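Local coordinates for ORF131 protein (Ralstonia metallidurans, PDB 2WTP) that binds copper, apparently changing conformation as it does so, and probably takes part in heavy-metal resistance, at residues R71-D76 with V81-G86; I64-G69 with P110-S115. All coordinates share one frame; numbering follows the deposited sequence. Where two conformers were deposited one is given.

Contact 1 (R71-D76 with V81-G86)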
loop_
_atom_site.group_PDB
_atom_site.type_symbol
_atom_site.label_atom_id
_atom_site.label_comp_id
_atom_site.label_asym_id
_atom_site.label_seq_id
_atom_site.Cartn_x
_atom_site.Cartn_y
_atom_site.Cartn_z
ATOM N N ARG A 71 0.715 -4.479 9.384
ATOM C CA ARG A 71 -0.067 -3.500 10.119
ATOM C C ARG A 71 -0.915 -2.596 9.262
ATOM O O ARG A 71 -2.041 -2.327 9.644
ATOM C CB ARG A 71 0.768 -2.666 11.067
ATOM C CG ARG A 71 1.359 -3.561 12.237
ATOM C CD ARG A 71 0.333 -3.854 13.413
ATOM N NE ARG A 71 0.271 -2.632 14.238
ATOM C CZ ARG A 71 0.948 -2.327 15.361
ATOM N NH1 ARG A 71 1.802 -3.184 16.022
ATOM N NH2 ARG A 71 0.703 -1.091 15.840
ATOM N N TYR A 72 -0.393 -2.103 8.129
ATOM C CA TYR A 72 -1.281 -1.355 7.269
ATOM C C TYR A 72 -0.842 -1.422 5.831
ATOM O O TYR A 72 0.284 -1.825 5.543
ATOM C CB TYR A 72 -1.415 0.147 7.677
ATOM C CG TYR A 72 -0.153 0.992 7.441
ATOM C CD1 TYR A 72 -0.018 1.719 6.279
ATOM C CD2 TYR A 72 0.822 1.088 8.420
ATOM C CE1 TYR A 72 1.178 2.495 6.092
ATOM C CE2 TYR A 72 1.989 1.842 8.227
ATOM C CZ TYR A 72 2.093 2.553 7.044
ATOM O OH TYR A 72 3.210 3.348 6.881
ATOM N N VAL A 73 -1.791 -1.064 4.964
ATOM C CA VAL A 73 -1.502 -0.832 3.539
ATOM C C VAL A 73 -2.206 0.429 3.139
ATOM O O VAL A 73 -3.131 0.881 3.800
ATOM C CB VAL A 73 -2.010 -1.938 2.614
ATOM C CG1 VAL A 73 -1.251 -3.238 2.880
ATOM C CG2 VAL A 73 -3.461 -2.201 2.819
ATOM N N ASN A 74 -1.740 1.099 2.077
ATOM C CA ASN A 74 -2.393 2.299 1.532
ATOM C C ASN A 74 -3.097 1.996 0.248
ATOM O O ASN A 74 -2.484 1.406 -0.631
ATOM C CB ASN A 74 -1.336 3.395 1.239
ATOM C CG ASN A 74 -0.711 3.996 2.437
ATOM O OD1 ASN A 74 -1.193 4.000 3.549
ATOM N ND2 ASN A 74 0.484 4.548 2.228
ATOM N N VAL A 75 -4.357 2.400 0.141
ATOM C CA VAL A 75 -5.104 2.263 -1.148
ATOM C C VAL A 75 -5.712 3.587 -1.465
ATOM O O VAL A 75 -5.886 4.512 -0.655
ATOM C CB VAL A 75 -6.211 1.203 -1.024
ATOM C CG1 VAL A 75 -5.576 -0.166 -0.584
ATOM C CG2 VAL A 75 -7.361 1.623 -0.036
ATOM N N ASP A 76 -6.018 3.738 -2.752
ATOM C CA ASP A 76 -6.732 4.912 -3.200
ATOM C C ASP A 76 -8.250 4.692 -3.146
ATOM O O ASP A 76 -8.765 3.597 -3.319
ATOM C CB ASP A 76 -6.376 5.187 -4.672
ATOM C CG ASP A 76 -4.941 5.672 -4.860
ATOM O OD1 ASP A 76 -4.397 6.366 -3.960
ATOM O OD2 ASP A 76 -4.352 5.252 -5.899
ATOM N N VAL A 81 -8.486 -3.844 -5.341
ATOM C CA VAL A 81 -7.277 -4.530 -4.800
ATOM C C VAL A 81 -7.669 -5.899 -4.403
ATOM O O VAL A 81 -8.751 -6.097 -3.756
ATOM C CB VAL A 81 -6.760 -3.767 -3.527
ATOM C CG1 VAL A 81 -5.535 -4.459 -2.997
ATOM C CG2 VAL A 81 -6.399 -2.302 -3.888
ATOM N N ALA A 82 -6.833 -6.867 -4.729
ATOM C CA ALA A 82 -7.060 -8.222 -4.232
ATOM C C ALA A 82 -6.107 -8.513 -3.110
ATOM O O ALA A 82 -4.965 -7.956 -3.059
ATOM C CB ALA A 82 -6.837 -9.231 -5.407
ATOM N N PHE A 83 -6.622 -9.218 -2.103
ATOM C CA PHE A 83 -5.814 -9.558 -0.943
ATOM C C PHE A 83 -5.681 -11.061 -0.870
ATOM O O PHE A 83 -6.681 -11.784 -1.044
ATOM C CB PHE A 83 -6.531 -9.060 0.310
ATOM C CG PHE A 83 -6.605 -7.533 0.413
ATOM C CD1 PHE A 83 -5.594 -6.812 1.019
ATOM C CD2 PHE A 83 -7.666 -6.832 -0.210
ATOM C CE1 PHE A 83 -5.700 -5.384 1.122
ATOM C CE2 PHE A 83 -7.761 -5.456 -0.150
ATOM C CZ PHE A 83 -6.752 -4.716 0.511
ATOM N N ARG A 84 -4.484 -11.514 -0.628
ATOM C CA ARG A 84 -4.148 -12.955 -0.676
ATOM C C ARG A 84 -3.704 -13.456 0.686
ATOM O O ARG A 84 -2.841 -12.839 1.302
ATOM C CB ARG A 84 -3.016 -13.145 -1.719
ATOM C CG ARG A 84 -2.219 -14.493 -1.626
ATOM C CD ARG A 84 -1.347 -14.875 -2.987
ATOM N NE ARG A 84 -1.760 -16.260 -3.442
ATOM C CZ ARG A 84 -2.500 -16.525 -4.493
ATOM N NH1 ARG A 84 -2.788 -15.557 -5.335
ATOM N NH2 ARG A 84 -2.915 -17.764 -4.763
ATOM N N ALA A 85 -4.264 -14.594 1.103
ATOM C CA ALA A 85 -3.710 -15.357 2.235
ATOM C C ALA A 85 -3.529 -16.775 1.725
ATOM O O ALA A 85 -4.492 -17.438 1.385
ATOM C CB ALA A 85 -4.735 -15.355 3.399
ATOM N N GLY A 86 -2.276 -17.195 1.600
ATOM C CA GLY A 86 -1.989 -18.467 0.908
ATOM C C GLY A 86 -2.465 -18.452 -0.539
ATOM O O GLY A 86 -2.075 -17.578 -1.309
#
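Val-75 meets Val-81 methyl against methyl: CG1 of Val-75 stands 4.0 Å from CG2 of Val-81, and the two side chains cross obliquely. In each valine the touching methyl is the branch anti to the carbonyl carbon, beside the backbone N. Both residues point their CB toward the opposing segment, so these short side chains suffice where the CA atoms of Val-75 and Val-81 are 8.0 Å apart. Further along, the CA atoms of Val-73 and Phe-83 are separated by 10.7 Å, and the aromatic ring fills the wider gap. Phe-83 does not start out toward Val-73: CG is anti to the carbonyl carbon (chi1 -67°), and the ring stands nearly square to the plane of CA, CB and CG (chi2 -89°). Its CE1 edge then comes to 4.2 Å from Val-73 CG2, which lies near the ring plane. Val-73 was modelled in two conformers and the edge contact is described for the one given, so it is less certain than the valine pair. One face of the ring is occupied from within its own strand by Val-81 CG1, 3.6 Å above the plane and offset toward the rim. Val-81 therefore uses one methyl across the contact and the other against Phe-83. The two segments share no hydrogen bond, and all four touching residues are buried, which identifies apolar packing between two sheets. From strand 72-76, Tyr-72 and Asn-74 make hydrogen bonds to the second subunit. Strand 72-76 borders strand 119-123 in one sheet, while strand 80-85 lies between strands 88-94 and 63-65 in the other. Ile-64 touches both Val-73 and Val-81, Phe-94 touches Val-75, and Met-109 and Leu-112 touch Phe-83.

Contact 2 (I64-G69 with P110-S115)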
loop_
_atom_site.group_PDB
_atom_site.type_symbol
_atom_site.label_atom_id
_atom_site.label_comp_id
_atom_site.label_asym_id
_atom_site.label_seq_id
_atom_site.Cartn_x
_atom_site.Cartn_y
_atom_site.Cartn_z
ATOM N N ILE A 64 -2.269 -7.964 -2.874
ATOM C CA ILE A 64 -1.433 -7.657 -1.683
ATOM C C ILE A 64 -1.435 -8.956 -0.849
ATOM O O ILE A 64 -2.485 -9.498 -0.500
ATOM C CB ILE A 64 -2.091 -6.525 -0.874
ATOM C CG1 ILE A 64 -1.980 -5.212 -1.660
ATOM C CG2 ILE A 64 -1.311 -6.335 0.453
ATOM C CD1 ILE A 64 -2.638 -4.049 -0.967
ATOM N N ASP A 65 -0.246 -9.480 -0.541
ATOM C CA ASP A 65 -0.115 -10.637 0.340
ATOM C C ASP A 65 -0.349 -10.191 1.809
ATOM O O ASP A 65 0.248 -9.247 2.305
ATOM C CB ASP A 65 1.339 -11.189 0.194
ATOM C CG ASP A 65 1.476 -12.630 0.633
ATOM O OD1 ASP A 65 0.459 -13.264 0.963
ATOM O OD2 ASP A 65 2.622 -13.131 0.647
ATOM N N VAL A 66 -1.241 -10.878 2.495
ATOM C CA VAL A 66 -1.529 -10.574 3.901
ATOM C C VAL A 66 -0.709 -11.548 4.777
ATOM O O VAL A 66 -0.940 -12.736 4.762
ATOM C CB VAL A 66 -3.077 -10.749 4.115
ATOM C CG1 VAL A 66 -3.468 -10.704 5.636
ATOM C CG2 VAL A 66 -3.867 -9.660 3.315
ATOM N N LYS A 67 0.393 -11.053 5.310
ATOM C CA LYS A 67 1.368 -11.911 6.066
ATOM C C LYS A 67 1.246 -11.579 7.509
ATOM O O LYS A 67 0.900 -10.461 7.870
ATOM C CB LYS A 67 2.744 -11.572 5.566
ATOM C CG LYS A 67 3.071 -12.248 4.215
ATOM C CD LYS A 67 2.727 -13.770 4.243
ATOM C CE LYS A 67 3.292 -14.582 3.015
ATOM N NZ LYS A 67 4.593 -15.355 3.234
ATOM N N PRO A 68 1.523 -12.539 8.387
ATOM C CA PRO A 68 1.489 -12.242 9.824
ATOM C C PRO A 68 2.359 -11.021 10.219
ATOM O O PRO A 68 3.490 -10.954 9.725
ATOM C CB PRO A 68 2.145 -13.496 10.439
ATOM C CG PRO A 68 1.634 -14.582 9.562
ATOM C CD PRO A 68 1.655 -13.981 8.111
ATOM N N GLY A 69 1.837 -10.124 11.004
ATOM C CA GLY A 69 2.673 -9.008 11.431
ATOM C C GLY A 69 2.325 -7.746 10.669
ATOM O O GLY A 69 2.550 -6.643 11.127
ATOM N N PRO A 110 -13.863 -10.989 6.435
ATOM C CA PRO A 110 -13.677 -11.849 7.599
ATOM C C PRO A 110 -13.288 -13.284 7.223
ATOM O O PRO A 110 -12.681 -13.938 8.072
ATOM C CB PRO A 110 -15.050 -11.805 8.282
ATOM C CG PRO A 110 -15.970 -11.280 7.314
ATOM C CD PRO A 110 -15.197 -10.386 6.337
ATOM N N ASP A 111 -13.554 -13.692 5.993
ATOM C CA ASP A 111 -13.191 -15.055 5.642
ATOM C C ASP A 111 -11.800 -15.194 5.080
ATOM O O ASP A 111 -11.385 -16.313 4.702
ATOM C CB ASP A 111 -14.231 -15.626 4.663
ATOM C CG ASP A 111 -15.585 -15.868 5.347
ATOM O OD1 ASP A 111 -15.623 -16.050 6.617
ATOM O OD2 ASP A 111 -16.620 -15.864 4.618
ATOM N N LEU A 112 -11.035 -14.102 5.000
ATOM C CA LEU A 112 -9.639 -14.182 4.575
ATOM C C LEU A 112 -8.788 -14.330 5.797
ATOM O O LEU A 112 -8.674 -13.431 6.623
ATOM C CB LEU A 112 -9.269 -12.922 3.809
ATOM C CG LEU A 112 -7.913 -13.039 3.222
ATOM C CD1 LEU A 112 -7.959 -14.008 1.999
ATOM C CD2 LEU A 112 -7.575 -11.653 2.788
ATOM N N PRO A 113 -8.182 -15.499 5.989
ATOM C CA PRO A 113 -7.481 -15.695 7.258
ATOM C C PRO A 113 -6.321 -14.728 7.456
ATOM O O PRO A 113 -5.573 -14.453 6.535
ATOM C CB PRO A 113 -6.945 -17.174 7.153
ATOM C CG PRO A 113 -7.925 -17.765 6.248
ATOM C CD PRO A 113 -8.246 -16.732 5.160
ATOM N N GLY A 114 -6.182 -14.163 8.667
ATOM C CA GLY A 114 -5.116 -13.212 8.966
ATOM C C GLY A 114 -5.449 -11.760 8.654
ATOM O O GLY A 114 -4.614 -10.860 8.857
ATOM N N SER A 115 -6.641 -11.525 8.105
ATOM C CA SER A 115 -7.034 -10.154 7.735
ATOM C C SER A 115 -7.300 -9.271 8.954
ATOM O O SER A 115 -7.059 -8.061 8.902
ATOM C CB SER A 115 -8.299 -10.183 6.871
ATOM O OG SER A 115 -9.364 -10.782 7.578
HETATM O O HOH W 1 -2.819 -14.386 6.276
HETATM O O HOH W 2 -2.072 -11.043 9.535
#
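Val-66 meets the turn from Leu-112 to Ser-115 with both of its methyl groups. Its CG1, anti to the backbone N at chi1 170°, reaches to 3.4 Å from Gly-114 O, a van der Waals contact with a carbonyl. CG2, anti to the carbonyl carbon, faces the leucine instead and lies 4.2 Å from Leu-112 CD2. In Leu-112, CG is anti to the backbone N (chi1 -173°) and CD2 extends anti to CA; its side chain also packs on Phe-83, Ala-85 and Val-90. The segment 110-115 contains a type II beta turn with the classic proline then glycine at its two central positions. Gly-114 has phi 88°, as its place in such a turn requires, and the turn is closed by Ser-115 N donating to Leu-112 O at 3.2 Å. Ser-115 points its CB away from Val-66 and brings OG to 2.9 Å from Leu-112 O, with Met-109 O as another acceptor close by. Polar links between the two segments run through solvent: one water donates to both Val-66 O (2.9 Å) and Pro-113 O (2.8 Å), bridging the backbones beside the apolar patch. Leu-105, in the short helix 105-108, packs against both Val-66 and Ser-115, while Val-66 is also joined through its backbone to Arg-84 of strand 80-85.

Overall arrangement
From the N terminus the chain first enters 64-69, at the end of strand 63-65, then runs through 71-76, turns at 77-79 and continues into 81-86, reaching 110-115 only after strands 88-94 and 101-104 and helix 105-108. Contact 1 thus closes a loop of four residues, and contact 2 closes one of forty that contains contact 1 whole; the two nest and do not cross. Contact 1 packs one sheet on the other; contact 2 sets the turn before strand 119-123 beside the end of strand 63-65. Probable hydrogen bonds from Ile-64 N to Ala-82 O (2.7 Å) and from Val-66 N to Arg-84 O (2.8 Å) join them.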